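NAD-dependent epimerase/dehydratase (Methylobacillus flagellatus KT, PDB 3GPI) probably binds NAD in a Rossmann-type domain and belongs to the epimerase/dehydratase family, though its substrate and reaction are not established. Local coordinates at residues Val104-Glu116 with Thr125-Leu138. Sequence-based numbering, arbitrary orientation.
Sequences VFFVSSTGVYGQE and TPPIAKDFSGKRML
The carboxamide of Gln115 is gripped at both ends by the backbone of Pro126-Ile128. Its NE2 donates to Pro126 O at 3.0 Å, with the acceptor in the amide plane. Its OE1 accepts from Ile128 N at 2.9 Å, and the N-H...O angle of 165° is nearly straight. The site belongs to the Rossmann-type domain of the epimerase/dehydratase family, where after the parallel strand 103-109 a 3-10 turn (110-112) and a long connection lead to helix 132-143, which runs back antiparallel to the strand (152° between the short segments) on its way to the neighbouring strand 149-158. Gln115 CG sits between its own backbone N and carbonyl carbon (chi1 55°), and a bend at chi2 swings the amide onto that backbone. An alanine here would remove both bonds and is likely to leave Ile128 N and Pro126 O without these partners, setting 126-128 freer to shift. Next to it, Pro127 CB lies off-centre over the Tyr113 ring in a CH-pi contact, 4.3 Å from the centroid, and Thr125 O meets CE1 at the ring edge; the hydroxyl of Tyr113 bonds to Arg153.

Val112 joins this loop to the helix: CG2 packs beside Pro127 CB, whereas CG1 touches Met137 CB and Leu138 CD2. Farther back along the strand, Met137 bends at chi2 and chi3 and brings SD to 3.7 Å from Phe106 CZ, an oblique Met-aromatic contact. Ser108 OG, hydrogen-bonded to Glu141 of helix 132-143, lies beside Met137 CG. At the helix start, the N-cap Asp131 accepts through OD1 from Gly134 N, and one water bridges the two segments, donating to Gly111 O and to Asp131 OD1 while accepting from Lys130 N at 2.9 Å.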
# COMPACT_ATOMS: atom_id res chain seq x y z
N VAL A 104 -9.92 -2.08 -12.22
CA VAL A 104 -9.40 -1.07 -11.32
C VAL A 104 -8.76 -1.73 -10.10
O VAL A 104 -9.39 -2.52 -9.42
CB VAL A 104 -10.51 -0.16 -10.82
CG1 VAL A 104 -9.94 0.87 -9.84
CG2 VAL A 104 -11.18 0.54 -11.98
N PHE A 105 -7.48 -1.44 -9.84
CA PHE A 105 -6.83 -1.84 -8.59
C PHE A 105 -6.81 -0.63 -7.68
O PHE A 105 -6.27 0.43 -8.05
CB PHE A 105 -5.40 -2.35 -8.84
CG PHE A 105 -5.34 -3.62 -9.61
CD1 PHE A 105 -5.47 -4.83 -8.95
CD2 PHE A 105 -5.22 -3.64 -11.01
CE1 PHE A 105 -5.42 -6.02 -9.64
CE2 PHE A 105 -5.17 -4.85 -11.70
CZ PHE A 105 -5.27 -6.04 -11.03
N PHE A 106 -7.42 -0.76 -6.49
CA PHE A 106 -7.52 0.38 -5.61
C PHE A 106 -6.72 0.10 -4.35
O PHE A 106 -6.99 -0.91 -3.67
CB PHE A 106 -9.00 0.60 -5.29
CG PHE A 106 -9.26 1.69 -4.29
CD1 PHE A 106 -9.25 3.03 -4.66
CD2 PHE A 106 -9.51 1.37 -2.96
CE1 PHE A 106 -9.46 4.06 -3.72
CE2 PHE A 106 -9.74 2.37 -2.01
CZ PHE A 106 -9.71 3.71 -2.38
N VAL A 107 -5.78 0.99 -4.03
CA VAL A 107 -4.94 0.82 -2.85
C VAL A 107 -5.65 1.46 -1.68
O VAL A 107 -5.78 2.67 -1.57
CB VAL A 107 -3.53 1.39 -3.02
CG1 VAL A 107 -2.69 1.18 -1.77
CG2 VAL A 107 -2.83 0.78 -4.26
N SER A 108 -6.09 0.59 -0.79
CA SER A 108 -6.76 1.01 0.44
C SER A 108 -5.81 0.78 1.60
O SER A 108 -4.60 0.62 1.42
CB SER A 108 -8.01 0.17 0.55
OG SER A 108 -8.81 0.51 1.69
N SER A 109 -6.35 0.75 2.82
CA SER A 109 -5.55 0.62 4.03
C SER A 109 -6.19 -0.34 5.01
O SER A 109 -7.41 -0.32 5.17
CB SER A 109 -5.52 1.99 4.72
OG SER A 109 -4.88 1.89 5.99
N THR A 110 -5.39 -1.14 5.71
CA THR A 110 -5.91 -1.96 6.82
C THR A 110 -6.38 -1.12 8.00
O THR A 110 -6.96 -1.69 8.93
CB THR A 110 -4.92 -3.02 7.26
OG1 THR A 110 -3.68 -2.37 7.59
CG2 THR A 110 -4.68 -4.05 6.11
N GLY A 111 -6.18 0.20 7.97
CA GLY A 111 -6.68 1.06 9.06
C GLY A 111 -8.19 1.05 9.06
O GLY A 111 -8.80 1.47 10.06
N VAL A 112 -8.85 0.56 8.01
CA VAL A 112 -10.31 0.44 8.03
C VAL A 112 -10.76 -0.54 9.08
O VAL A 112 -11.91 -0.44 9.56
CB VAL A 112 -10.92 0.06 6.65
CG1 VAL A 112 -10.57 1.12 5.61
CG2 VAL A 112 -10.47 -1.30 6.16
N TYR A 113 -9.89 -1.45 9.48
CA TYR A 113 -10.18 -2.36 10.60
C TYR A 113 -9.86 -1.60 11.88
O TYR A 113 -8.75 -1.69 12.40
CB TYR A 113 -9.30 -3.62 10.52
CG TYR A 113 -9.58 -4.48 9.32
CD1 TYR A 113 -10.68 -5.33 9.27
CD2 TYR A 113 -8.71 -4.48 8.24
CE1 TYR A 113 -10.92 -6.13 8.17
CE2 TYR A 113 -8.94 -5.27 7.14
CZ TYR A 113 -10.02 -6.09 7.11
OH TYR A 113 -10.24 -6.89 5.99
N GLY A 114 -10.82 -0.84 12.38
CA GLY A 114 -10.56 -0.05 13.57
C GLY A 114 -10.73 -0.89 14.84
O GLY A 114 -10.37 -0.43 15.93
N GLN A 115 -11.31 -2.08 14.73
CA GLN A 115 -11.49 -2.94 15.91
C GLN A 115 -10.13 -3.35 16.44
O GLN A 115 -9.19 -3.57 15.68
CB GLN A 115 -12.33 -4.18 15.60
CG GLN A 115 -11.81 -5.05 14.43
CD GLN A 115 -12.55 -4.76 13.15
OE1 GLN A 115 -12.45 -3.67 12.56
NE2 GLN A 115 -13.30 -5.75 12.69
N GLU A 116 -9.99 -3.34 17.76
CA GLU A 116 -8.78 -3.80 18.42
C GLU A 116 -9.06 -5.15 19.03
O GLU A 116 -9.92 -5.29 19.92
CB GLU A 116 -8.33 -2.78 19.48
CG GLU A 116 -8.07 -1.44 18.91
CD GLU A 116 -7.13 -0.62 19.76
OE1 GLU A 116 -7.60 0.40 20.29
OE2 GLU A 116 -5.95 -0.99 19.92
N THR A 125 -13.56 -10.69 7.55
CA THR A 125 -13.92 -9.93 8.75
C THR A 125 -14.49 -8.55 8.36
O THR A 125 -13.80 -7.76 7.69
CB THR A 125 -12.64 -9.65 9.60
OG1 THR A 125 -11.92 -10.87 9.80
CG2 THR A 125 -13.05 -9.00 10.95
N PRO A 126 -15.73 -8.21 8.78
CA PRO A 126 -16.18 -6.87 8.42
C PRO A 126 -15.38 -5.79 9.14
O PRO A 126 -15.23 -5.87 10.35
CB PRO A 126 -17.66 -6.85 8.87
CG PRO A 126 -18.03 -8.29 9.06
CD PRO A 126 -16.78 -9.00 9.45
N PRO A 127 -14.84 -4.80 8.40
CA PRO A 127 -14.10 -3.74 9.06
C PRO A 127 -15.03 -2.78 9.81
O PRO A 127 -16.09 -2.40 9.30
CB PRO A 127 -13.41 -3.00 7.90
CG PRO A 127 -14.28 -3.28 6.72
CD PRO A 127 -14.78 -4.68 6.93
N ILE A 128 -14.62 -2.41 11.02
CA ILE A 128 -15.35 -1.42 11.82
C ILE A 128 -14.44 -0.20 11.90
O ILE A 128 -13.49 -0.19 12.67
CB ILE A 128 -15.70 -1.97 13.23
CG1 ILE A 128 -16.49 -3.29 13.14
CG2 ILE A 128 -16.54 -0.92 14.01
CD1 ILE A 128 -16.91 -3.87 14.47
N ALA A 129 -14.73 0.81 11.08
CA ALA A 129 -13.89 2.01 11.00
C ALA A 129 -14.12 2.80 12.26
O ALA A 129 -15.26 2.92 12.73
CB ALA A 129 -14.22 2.83 9.78
N LYS A 130 -13.04 3.33 12.81
CA LYS A 130 -13.17 4.07 14.08
C LYS A 130 -12.66 5.47 13.95
O LYS A 130 -12.58 6.19 14.97
CB LYS A 130 -12.37 3.42 15.19
CG LYS A 130 -12.29 1.92 15.20
CD LYS A 130 -13.65 1.25 15.43
CE LYS A 130 -14.54 2.10 16.32
NZ LYS A 130 -15.82 1.44 16.53
N ASP A 131 -12.25 5.86 12.76
CA ASP A 131 -11.84 7.24 12.57
C ASP A 131 -12.24 7.75 11.21
O ASP A 131 -12.71 6.98 10.37
CB ASP A 131 -10.33 7.43 12.81
CG ASP A 131 -9.48 6.67 11.80
OD1 ASP A 131 -10.02 5.95 10.97
OD2 ASP A 131 -8.24 6.81 11.86
N PHE A 132 -12.01 9.05 11.00
CA PHE A 132 -12.39 9.74 9.79
C PHE A 132 -11.65 9.16 8.57
O PHE A 132 -12.23 8.99 7.50
CB PHE A 132 -12.04 11.22 10.04
CG PHE A 132 -12.42 12.17 8.94
CD1 PHE A 132 -13.58 12.00 8.20
CD2 PHE A 132 -11.62 13.30 8.71
CE1 PHE A 132 -13.91 12.92 7.18
CE2 PHE A 132 -11.96 14.25 7.71
CZ PHE A 132 -13.11 14.04 6.94
N SER A 133 -10.37 8.84 8.73
CA SER A 133 -9.59 8.27 7.64
C SER A 133 -10.13 6.90 7.19
O SER A 133 -10.26 6.61 6.00
CB SER A 133 -8.13 8.20 8.04
OG SER A 133 -7.71 9.49 8.50
N GLY A 134 -10.48 6.07 8.16
CA GLY A 134 -11.05 4.76 7.86
C GLY A 134 -12.41 4.87 7.21
O GLY A 134 -12.76 4.11 6.27
N LYS A 135 -13.21 5.82 7.68
CA LYS A 135 -14.56 6.00 7.14
C LYS A 135 -14.46 6.50 5.69
O LYS A 135 -15.20 6.03 4.82
CB LYS A 135 -15.37 6.92 8.04
CG LYS A 135 -15.77 6.27 9.36
CD LYS A 135 -16.41 7.29 10.28
CE LYS A 135 -16.98 6.60 11.53
NZ LYS A 135 -17.22 7.64 12.60
N ARG A 136 -13.57 7.46 5.46
CA ARG A 136 -13.34 8.02 4.12
C ARG A 136 -12.83 6.92 3.19
O ARG A 136 -13.17 6.88 2.02
CB ARG A 136 -12.33 9.18 4.18
CG ARG A 136 -12.93 10.52 4.69
CD ARG A 136 -11.86 11.60 4.77
NE ARG A 136 -10.97 11.45 5.93
CZ ARG A 136 -9.88 12.18 6.16
NH1 ARG A 136 -9.15 11.98 7.26
NH2 ARG A 136 -9.52 13.15 5.30
N MET A 137 -12.00 6.03 3.72
CA MET A 137 -11.48 4.97 2.90
C MET A 137 -12.53 3.94 2.51
O MET A 137 -12.62 3.52 1.35
CB MET A 137 -10.35 4.28 3.64
CG MET A 137 -9.54 3.37 2.76
SD MET A 137 -8.81 4.05 1.19
CE MET A 137 -7.39 4.78 1.76
N LEU A 138 -13.37 3.56 3.47
CA LEU A 138 -14.47 2.67 3.13
C LEU A 138 -15.47 3.34 2.14
O LEU A 138 -16.03 2.65 1.30
CB LEU A 138 -15.19 2.11 4.37
CG LEU A 138 -14.36 1.17 5.25
CD1 LEU A 138 -15.19 0.86 6.54
CD2 LEU A 138 -13.93 -0.12 4.53
O HOH W 1 -10.60 3.04 11.19